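Local coordinates for DUF1460 domain-containing protein (Legionella pneumophila subsp. pneumophila, PDB 2IM9) that is of unknown function but resembles N-acetylmuramoyl-L-alanine amidases and falls in a papain-like peptidase clan, so it may act on bacterial cell-wall peptidoglycan, at residues 217-222 / 263-268; 139-144 / 244-249; 226-231 / 295-300. All blocks are in the same frame, centred on the assembly; numbering follows the deposited sequence. Where two conformers were deposited one is given.

Interaction 1: 217-222 / 263-268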
loop_
_atom_site.group_PDB
_atom_site.type_symbol
_atom_site.label_atom_id
_atom_site.label_comp_id
_atom_site.label_asym_id
_atom_site.label_seq_id
_atom_site.Cartn_x
_atom_site.Cartn_y
_atom_site.Cartn_z
ATOM N N SER A 217 -9.047 11.097 9.140
ATOM C CA SER A 217 -8.555 11.111 7.776
ATOM C C SER A 217 -9.408 12.035 6.904
ATOM O O SER A 217 -10.528 12.421 7.282
ATOM C CB SER A 217 -8.509 9.698 7.197
ATOM O OG SER A 217 -9.813 9.205 6.978
ATOM N N ASN A 218 -8.872 12.391 5.738
ATOM C CA ASN A 218 -9.622 13.177 4.752
ATOM C C ASN A 218 -9.192 12.664 3.372
ATOM O O ASN A 218 -8.211 13.142 2.763
ATOM C CB ASN A 218 -9.363 14.681 4.907
ATOM C CG ASN A 218 -10.514 15.541 4.362
ATOM O OD1 ASN A 218 -11.686 15.140 4.410
ATOM N ND2 ASN A 218 -10.189 16.743 3.900
ATOM N N VAL A 219 -9.909 11.652 2.903
ATOM C CA VAL A 219 -9.454 10.891 1.744
ATOM C C VAL A 219 -10.383 11.147 0.570
ATOM O O VAL A 219 -11.530 10.681 0.583
ATOM C CB VAL A 219 -9.450 9.378 2.030
ATOM C CG1 VAL A 219 -8.960 8.606 0.781
ATOM C CG2 VAL A 219 -8.564 9.061 3.275
ATOM N N PRO A 220 -9.883 11.851 -0.467
ATOM C CA PRO A 220 -10.752 12.027 -1.633
ATOM C C PRO A 220 -11.065 10.691 -2.293
ATOM O O PRO A 220 -10.215 9.780 -2.298
ATOM C CB PRO A 220 -9.907 12.901 -2.570
ATOM C CG PRO A 220 -8.946 13.612 -1.646
ATOM C CD PRO A 220 -8.591 12.545 -0.646
ATOM N N TYR A 221 -12.267 10.557 -2.839
ATOM C CA TYR A 221 -12.570 9.355 -3.634
ATOM C C TYR A 221 -13.573 9.668 -4.721
ATOM O O TYR A 221 -14.454 10.534 -4.552
ATOM C CB TYR A 221 -13.037 8.163 -2.766
ATOM C CG TYR A 221 -14.425 8.304 -2.166
ATOM C CD1 TYR A 221 -15.530 7.673 -2.757
ATOM C CD2 TYR A 221 -14.639 9.052 -1.002
ATOM C CE1 TYR A 221 -16.817 7.781 -2.200
ATOM C CE2 TYR A 221 -15.949 9.191 -0.460
ATOM C CZ TYR A 221 -17.010 8.547 -1.060
ATOM O OH TYR A 221 -18.283 8.663 -0.514
ATOM N N ILE A 222 -13.405 8.975 -5.848
ATOM C CA ILE A 222 -14.386 9.040 -6.924
ATOM C C ILE A 222 -15.407 7.968 -6.602
ATOM O O ILE A 222 -15.063 6.786 -6.506
ATOM C CB ILE A 222 -13.760 8.724 -8.277
ATOM C CG1 ILE A 222 -12.630 9.709 -8.598
ATOM C CG2 ILE A 222 -14.806 8.833 -9.403
ATOM C CD1 ILE A 222 -11.838 9.280 -9.806
ATOM N N GLU A 263 -12.156 2.852 13.641
ATOM C CA GLU A 263 -12.710 3.050 12.297
ATOM C C GLU A 263 -11.583 2.960 11.295
ATOM O O GLU A 263 -10.417 3.213 11.633
ATOM C CB GLU A 263 -13.340 4.437 12.170
ATOM C CG GLU A 263 -14.519 4.655 13.067
ATOM C CD GLU A 263 -15.180 6.003 12.820
ATOM O OE1 GLU A 263 -14.638 6.843 12.035
ATOM O OE2 GLU A 263 -16.268 6.211 13.420
ATOM N N LEU A 264 -11.929 2.620 10.059
ATOM C CA LEU A 264 -10.945 2.569 8.995
ATOM C C LEU A 264 -11.535 3.106 7.693
ATOM O O LEU A 264 -12.770 3.223 7.552
ATOM C CB LEU A 264 -10.452 1.130 8.809
ATOM C CG LEU A 264 -9.133 0.915 8.049
ATOM C CD1 LEU A 264 -7.974 1.797 8.582
ATOM C CD2 LEU A 264 -8.776 -0.560 8.135
ATOM N N ASP A 265 -10.667 3.450 6.750
ATOM C CA ASP A 265 -11.114 4.117 5.523
ATOM C C ASP A 265 -10.689 3.445 4.210
ATOM O O ASP A 265 -11.316 3.678 3.172
ATOM C CB ASP A 265 -10.633 5.580 5.509
ATOM C CG ASP A 265 -9.171 5.740 5.976
ATOM O OD1 ASP A 265 -8.451 4.715 6.129
ATOM O OD2 ASP A 265 -8.758 6.904 6.205
ATOM N N ILE A 266 -9.604 2.674 4.246
ATOM C CA ILE A 266 -8.996 2.102 3.032
ATOM C C ILE A 266 -8.744 0.603 3.232
ATOM O O ILE A 266 -8.117 0.204 4.227
ATOM C CB ILE A 266 -7.673 2.829 2.659
ATOM C CG1 ILE A 266 -7.913 4.340 2.466
ATOM C CG2 ILE A 266 -7.014 2.165 1.433
ATOM C CD1 ILE A 266 -6.624 5.091 2.229
ATOM N N SER A 267 -9.216 -0.225 2.294
ATOM C CA SER A 267 -9.255 -1.682 2.511
ATOM C C SER A 267 -8.295 -2.450 1.606
ATOM O O SER A 267 -7.968 -3.626 1.878
ATOM C CB SER A 267 -10.683 -2.203 2.299
ATOM O OG SER A 267 -11.185 -1.807 1.029
ATOM N N HIS A 268 -7.818 -1.796 0.548
ATOM C CA HIS A 268 -6.981 -2.454 -0.454
ATOM C C HIS A 268 -6.332 -1.423 -1.377
ATOM O O HIS A 268 -6.768 -0.267 -1.454
ATOM C CB HIS A 268 -7.840 -3.432 -1.289
ATOM C CG HIS A 268 -7.047 -4.380 -2.128
ATOM N ND1 HIS A 268 -7.348 -4.640 -3.450
ATOM C CD2 HIS A 268 -5.973 -5.148 -1.829
ATOM C CE1 HIS A 268 -6.478 -5.515 -3.935
ATOM N NE2 HIS A 268 -5.638 -5.842 -2.970
#

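Interaction 2: 139-144 / 244-249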
loop_
_atom_site.group_PDB
_atom_site.type_symbol
_atom_site.label_atom_id
_atom_site.label_comp_id
_atom_site.label_asym_id
_atom_site.label_seq_id
_atom_site.Cartn_x
_atom_site.Cartn_y
_atom_site.Cartn_z
ATOM N N ILE A 139 -3.635 8.012 7.033
ATOM C CA ILE A 139 -3.021 8.997 7.922
ATOM C C ILE A 139 -1.517 8.814 8.104
ATOM O O ILE A 139 -0.817 9.745 8.535
ATOM C CB ILE A 139 -3.753 9.052 9.283
ATOM C CG1 ILE A 139 -3.739 7.689 9.951
ATOM C CG2 ILE A 139 -5.196 9.529 9.093
ATOM C CD1 ILE A 139 -3.212 7.733 11.339
ATOM N N ASP A 140 -1.017 7.615 7.782
ATOM C CA ASP A 140 0.427 7.374 7.788
ATOM C C ASP A 140 1.000 7.411 6.369
ATOM O O ASP A 140 1.762 8.306 6.018
ATOM C CB ASP A 140 0.771 6.023 8.413
ATOM C CG ASP A 140 0.420 5.931 9.882
ATOM O OD1 ASP A 140 0.523 6.940 10.616
ATOM O OD2 ASP A 140 0.080 4.814 10.303
ATOM N N TRP A 141 0.643 6.421 5.554
ATOM C CA TRP A 141 1.355 6.194 4.294
ATOM C C TRP A 141 1.104 7.301 3.287
ATOM O O TRP A 141 2.069 7.915 2.780
ATOM C CB TRP A 141 0.964 4.835 3.694
ATOM C CG TRP A 141 1.863 4.352 2.577
ATOM C CD1 TRP A 141 3.093 3.756 2.709
ATOM C CD2 TRP A 141 1.572 4.358 1.170
ATOM N NE1 TRP A 141 3.601 3.431 1.471
ATOM C CE2 TRP A 141 2.695 3.794 0.506
ATOM C CE3 TRP A 141 0.494 4.811 0.409
ATOM C CZ2 TRP A 141 2.753 3.652 -0.884
ATOM C CZ3 TRP A 141 0.546 4.674 -0.982
ATOM C CH2 TRP A 141 1.671 4.088 -1.615
ATOM N N ASN A 142 -0.168 7.553 2.965
ATOM C CA ASN A 142 -0.479 8.661 2.054
ATOM C C ASN A 142 0.108 9.972 2.595
ATOM O O ASN A 142 0.782 10.710 1.869
ATOM C CB ASN A 142 -1.990 8.843 1.902
ATOM C CG ASN A 142 -2.638 7.788 1.030
ATOM O OD1 ASN A 142 -1.974 6.934 0.436
ATOM N ND2 ASN A 142 -3.958 7.865 0.925
ATOM N N ASN A 143 -0.157 10.264 3.864
ATOM C CA ASN A 143 0.257 11.545 4.447
ATOM C C ASN A 143 1.768 11.774 4.347
ATOM O O ASN A 143 2.225 12.788 3.791
ATOM C CB ASN A 143 -0.218 11.617 5.902
ATOM C CG ASN A 143 0.266 12.859 6.606
ATOM O OD1 ASN A 143 -0.108 13.967 6.247
ATOM N ND2 ASN A 143 1.129 12.674 7.604
ATOM N N TYR A 144 2.531 10.812 4.849
ATOM C CA TYR A 144 3.986 10.945 4.889
ATOM C C TYR A 144 4.625 10.896 3.513
ATOM O O TYR A 144 5.580 11.644 3.246
ATOM C CB TYR A 144 4.623 9.936 5.854
ATOM C CG TYR A 144 4.340 10.266 7.301
ATOM C CD1 TYR A 144 4.662 11.521 7.823
ATOM C CD2 TYR A 144 3.741 9.336 8.146
ATOM C CE1 TYR A 144 4.387 11.845 9.145
ATOM C CE2 TYR A 144 3.459 9.650 9.473
ATOM C CZ TYR A 144 3.786 10.907 9.963
ATOM O OH TYR A 144 3.527 11.229 11.269
ATOM N N GLY A 244 0.357 3.546 -14.279
ATOM C CA GLY A 244 1.300 3.527 -13.155
ATOM C C GLY A 244 0.786 4.234 -11.915
ATOM O O GLY A 244 1.521 4.383 -10.937
ATOM N N ALA A 245 -0.475 4.678 -11.937
ATOM C CA ALA A 245 -1.035 5.329 -10.745
ATOM C C ALA A 245 -1.255 4.285 -9.633
ATOM O O ALA A 245 -1.320 3.073 -9.898
ATOM C CB ALA A 245 -2.340 6.041 -11.074
ATOM N N VAL A 246 -1.328 4.759 -8.391
ATOM C CA VAL A 246 -1.683 3.919 -7.259
ATOM C C VAL A 246 -3.172 4.102 -7.009
ATOM O O VAL A 246 -3.636 5.251 -6.861
ATOM C CB VAL A 246 -0.882 4.325 -5.989
ATOM C CG1 VAL A 246 -1.407 3.579 -4.768
ATOM C CG2 VAL A 246 0.649 4.074 -6.212
ATOM N N ILE A 247 -3.912 2.984 -7.002
ATOM C CA ILE A 247 -5.373 2.995 -6.759
ATOM C C ILE A 247 -5.663 2.410 -5.387
ATOM O O ILE A 247 -5.243 1.284 -5.103
ATOM C CB ILE A 247 -6.125 2.115 -7.801
ATOM C CG1 ILE A 247 -5.917 2.662 -9.217
ATOM C CG2 ILE A 247 -7.609 2.048 -7.473
ATOM C CD1 ILE A 247 -6.357 1.660 -10.276
ATOM N N GLU A 248 -6.347 3.182 -4.544
ATOM C CA GLU A 248 -6.785 2.718 -3.220
ATOM C C GLU A 248 -8.296 2.536 -3.169
ATOM O O GLU A 248 -9.060 3.358 -3.695
ATOM C CB GLU A 248 -6.329 3.695 -2.126
ATOM C CG GLU A 248 -4.814 3.768 -2.002
ATOM C CD GLU A 248 -4.293 4.934 -1.174
ATOM O OE1 GLU A 248 -5.096 5.785 -0.734
ATOM O OE2 GLU A 248 -3.059 4.969 -0.952
ATOM N N ILE A 249 -8.725 1.465 -2.508
ATOM C CA ILE A 249 -10.140 1.144 -2.436
ATOM C C ILE A 249 -10.703 1.737 -1.146
ATOM O O ILE A 249 -10.197 1.423 -0.068
ATOM C CB ILE A 249 -10.368 -0.397 -2.482
ATOM C CG1 ILE A 249 -9.753 -1.028 -3.749
ATOM C CG2 ILE A 249 -11.861 -0.716 -2.308
ATOM C CD1 ILE A 249 -10.181 -0.388 -5.076
#

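Interaction 3: 226-231 / 295-300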
loop_
_atom_site.group_PDB
_atom_site.type_symbol
_atom_site.label_atom_id
_atom_site.label_comp_id
_atom_site.label_asym_id
_atom_site.label_seq_id
_atom_site.Cartn_x
_atom_site.Cartn_y
_atom_site.Cartn_z
ATOM N N ALA A 226 -20.693 7.806 -9.624
ATOM C CA ALA A 226 -20.152 8.523 -10.780
ATOM C C ALA A 226 -19.550 7.555 -11.794
ATOM O O ALA A 226 -19.818 7.641 -12.984
ATOM C CB ALA A 226 -19.111 9.550 -10.333
ATOM N N LEU A 227 -18.736 6.623 -11.312
ATOM C CA LEU A 227 -18.011 5.707 -12.185
ATOM C C LEU A 227 -18.946 4.746 -12.900
ATOM O O LEU A 227 -18.608 4.225 -13.963
ATOM C CB LEU A 227 -16.983 4.910 -11.387
ATOM C CG LEU A 227 -15.751 5.677 -10.916
ATOM C CD1 LEU A 227 -14.962 4.776 -9.974
ATOM C CD2 LEU A 227 -14.868 6.084 -12.087
ATOM N N PHE A 228 -20.114 4.515 -12.298
ATOM C CA PHE A 228 -21.129 3.654 -12.895
ATOM C C PHE A 228 -22.467 4.364 -12.999
ATOM O O PHE A 228 -23.515 3.740 -12.830
ATOM C CB PHE A 228 -21.246 2.344 -12.114
ATOM C CG PHE A 228 -20.006 1.528 -12.173
ATOM C CD1 PHE A 228 -19.768 0.670 -13.245
ATOM C CD2 PHE A 228 -19.035 1.673 -11.189
ATOM C CE1 PHE A 228 -18.601 -0.062 -13.320
ATOM C CE2 PHE A 228 -17.837 0.937 -11.251
ATOM C CZ PHE A 228 -17.623 0.072 -12.323
ATOM N N SER A 229 -22.433 5.668 -13.267
ATOM C CA SER A 229 -23.675 6.418 -13.518
ATOM C C SER A 229 -24.478 5.728 -14.622
ATOM O O SER A 229 -23.901 5.214 -15.591
ATOM C CB SER A 229 -23.373 7.867 -13.912
ATOM O OG SER A 229 -22.576 7.909 -15.088
ATOM N N GLU A 230 -25.806 5.691 -14.459
ATOM C CA GLU A 230 -26.690 4.979 -15.399
ATOM C C GLU A 230 -26.362 3.480 -15.535
ATOM O O GLU A 230 -26.679 2.852 -16.560
ATOM C CB GLU A 230 -26.695 5.657 -16.777
ATOM C CG GLU A 230 -27.236 7.076 -16.788
ATOM N N ASN A 231 -25.717 2.914 -14.510
ATOM C CA ASN A 231 -25.385 1.474 -14.458
ATOM C C ASN A 231 -24.505 1.018 -15.626
ATOM O O ASN A 231 -24.594 -0.127 -16.078
ATOM C CB ASN A 231 -26.668 0.608 -14.364
ATOM C CG ASN A 231 -26.424 -0.763 -13.720
ATOM O OD1 ASN A 231 -25.744 -0.881 -12.691
ATOM N ND2 ASN A 231 -26.992 -1.802 -14.317
ATOM N N SER A 295 -9.291 -6.738 -14.823
ATOM C CA SER A 295 -9.937 -5.547 -15.384
ATOM C C SER A 295 -10.397 -4.623 -14.258
ATOM O O SER A 295 -11.117 -5.069 -13.366
ATOM C CB SER A 295 -11.151 -5.928 -16.231
ATOM O OG SER A 295 -12.033 -4.811 -16.366
ATOM N N LEU A 296 -9.976 -3.348 -14.277
ATOM C CA LEU A 296 -10.364 -2.445 -13.182
ATOM C C LEU A 296 -11.880 -2.197 -13.210
ATOM O O LEU A 296 -12.533 -2.193 -12.177
ATOM C CB LEU A 296 -9.581 -1.119 -13.194
ATOM C CG LEU A 296 -10.044 -0.123 -12.108
ATOM C CD1 LEU A 296 -9.653 -0.589 -10.670
ATOM C CD2 LEU A 296 -9.585 1.313 -12.362
ATOM N N ILE A 297 -12.435 -2.002 -14.401
ATOM C CA ILE A 297 -13.886 -1.823 -14.536
ATOM C C ILE A 297 -14.656 -3.016 -13.956
ATOM O O ILE A 297 -15.546 -2.832 -13.126
ATOM C CB ILE A 297 -14.300 -1.523 -16.009
ATOM C CG1 ILE A 297 -13.757 -0.151 -16.434
ATOM C CG2 ILE A 297 -15.827 -1.590 -16.159
ATOM C CD1 ILE A 297 -13.864 0.125 -17.930
ATOM N N ASP A 298 -14.294 -4.231 -14.353
ATOM C CA ASP A 298 -14.953 -5.439 -13.829
ATOM C C ASP A 298 -14.782 -5.595 -12.318
ATOM O O ASP A 298 -15.727 -5.952 -11.621
ATOM C CB ASP A 298 -14.425 -6.687 -14.527
ATOM C CG ASP A 298 -14.800 -6.742 -15.985
ATOM O OD1 ASP A 298 -15.653 -5.917 -16.430
ATOM O OD2 ASP A 298 -14.234 -7.623 -16.686
ATOM N N TYR A 299 -13.572 -5.331 -11.825
ATOM C CA TYR A 299 -13.271 -5.432 -10.401
ATOM C C TYR A 299 -14.191 -4.505 -9.590
ATOM O O TYR A 299 -14.810 -4.911 -8.584
ATOM C CB TYR A 299 -11.795 -5.080 -10.167
ATOM C CG TYR A 299 -11.385 -5.112 -8.719
ATOM C CD1 TYR A 299 -10.956 -6.304 -8.121
ATOM C CD2 TYR A 299 -11.431 -3.956 -7.946
ATOM C CE1 TYR A 299 -10.580 -6.335 -6.782
ATOM C CE2 TYR A 299 -11.083 -3.975 -6.603
ATOM C CZ TYR A 299 -10.662 -5.164 -6.030
ATOM O OH TYR A 299 -10.300 -5.167 -4.704
ATOM N N LEU A 300 -14.278 -3.251 -10.017
ATOM C CA LEU A 300 -15.075 -2.265 -9.300
ATOM C C LEU A 300 -16.560 -2.539 -9.456
ATOM O O LEU A 300 -17.330 -2.291 -8.539
ATOM C CB LEU A 300 -14.726 -0.839 -9.753
ATOM C CG LEU A 300 -13.283 -0.413 -9.434
ATOM C CD1 LEU A 300 -13.012 0.989 -9.927
ATOM C CD2 LEU A 300 -12.984 -0.500 -7.936
#

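Interaction 1: 217-222 / 263-268
S217 and D265 meet through a short hydrogen bond: S217 OG gives its proton to D265 OD2 at 2.6 Å. The hydroxyl comes in on the anti side of the carboxylate, tilted 20° out of its plane. A chi1 of 70° sets OG between the backbone N and the carbonyl carbon of S217, facing the carboxylate. The CB of the serine is close to the same oxygen as well: S217 CB is 3.0 Å from D265 OD2, which makes this the tight corner of the contact. V219 adds a third touch. Its side chain crosses that of D265 at about a right angle, and V219 CG2 stands 3.6 Å from D265 OD2, so a methyl shields the oxygen that carries the polar bond.

D265 OD2 also takes a hydrogen bond from S138, while S217 OG accepts from the backbone N of A172. The buried carboxylate oxygen is therefore held by two hydroxyls, and the serine hydroxyl both gives and receives, which should fix its rotation. Further along, the fit relaxes. V219 CG1 and I266 CD1 only just meet at 4.5 Å, and beyond V219 the two segments diverge. The solvent side is formed by N218, whose CB points away from 263-268 and which is exposed, and by the partly exposed P220, on either side of V219 in sequence.

No backbone bond joins the segments. Even S217 and D265, whose CA atoms are the nearest across the contact, have them 7.8 Å apart. In the antiparallel sheet, strand 214-223 is separated from strand 264-275 by strands 311-317 and 246-254, so the contact is made by side chains between non-neighbouring strands of the same sheet. Strand 168-175 pairs antiparallel with 214-223, and the start of helix 137-147 packs on S217, V219 and I266.

Interaction 2: 139-144 / 244-249
V246 and E248 reach from the antiparallel sheet to W141 and N142 on helix 137-147, a helix-on-sheet contact in a domain related to the papain-like peptidase clan. The helix and strand segments run roughly antiparallel, at 151°, with their axes still 12.7 Å apart, so long side chains must span the gap.

Following the strand, V246 comes first. Its CB points at the helix, and V246 CG1 lies 4.4 Å from W141 CZ3, a loose apolar touch that approaches the indole obliquely. I247 faces the other way, toward L296 of helix 296-303. E248 then turns back to the helix and makes most of the contact. Its chain is extended beyond CG (chi2 167°), which carries the carboxylate deep between strand and helix to meet the amide of N142 from the opposite direction. The two flat groups lie nearly in one plane, 5° apart, in a buried setting where Q315 of strand 311-317 is also close.

The indole N-H of W141 bonds to N100 OD1, while the benzenoid side of the ring faces the glutamate: the ring turns its edge to the carboxylate, with W141 CZ3 3.6 Å from E248 OE2, which lies near the ring plane.

Interaction 3: 226-231 / 295-300
The hydrogen bond from Y299 N to S295 O, 2.9 Å long, closes the first turn of helix 296-303, against which L227 and F228 pack through I297 and L300. S295 is the N-cap of that helix: its side-chain OG accepts from D298 N at 3.1 Å in a nearly straight bond, 172° at the hydrogen, so the opening turn is held by both backbone and side chain.

From the other segment, F228 does most of the touching. It is the first residue to leave helical geometry after helix 224-227, and its CG stands anti to the carbonyl carbon (chi1 -64°), sending the ring out toward the helix. The ring arrives edge first. F228 CE2 is 3.9 Å from L300 CB, while F228 CZ comes to 3.7 Å from the carbonyl oxygen I297 O, and both partners lie near the plane of the ring. A looser methyl contact, F228 CE1 to I297 CG2 at 4.3 Å, extends this edge along the helix. The side chains of F228 and L300 cross at about a right angle. Beside them, L227 CD1 meets L300 CD1 at 4.3 Å, joining the end of the short helix to the same leucine.

L237 and F238 of helix 235-238 pack on L227 and I297 respectively, and R304 lies against F228 while bonding N231 OD1.

With no hydrogen bond between the segments, the contact depends on apolar burial, and the aromatic C-H edge turned to a carbonyl oxygen probably adds a slight electrostatic attraction.

Along the chain the segments come in the order 139-144, 217-222, 226-231, 244-249, 263-268 and 295-300, so interaction 2 opens first, then interaction 1, then interaction 3, and they close in that same sequence. Each pair therefore crosses and none nests within another. Interaction 2 closes the longest loop, bringing helix 137-147 onto the sheet; interaction 1 links two strands of that sheet; interaction 3 joins helix 296-303 to the end of helix 224-227 and the loop that follows it. Probable backbone hydrogen bonds between I249 and both S267 and H268 couple interactions 1 and 2. I249 also packs on Y299 and L300, carrying the connection through the sheet to interaction 3.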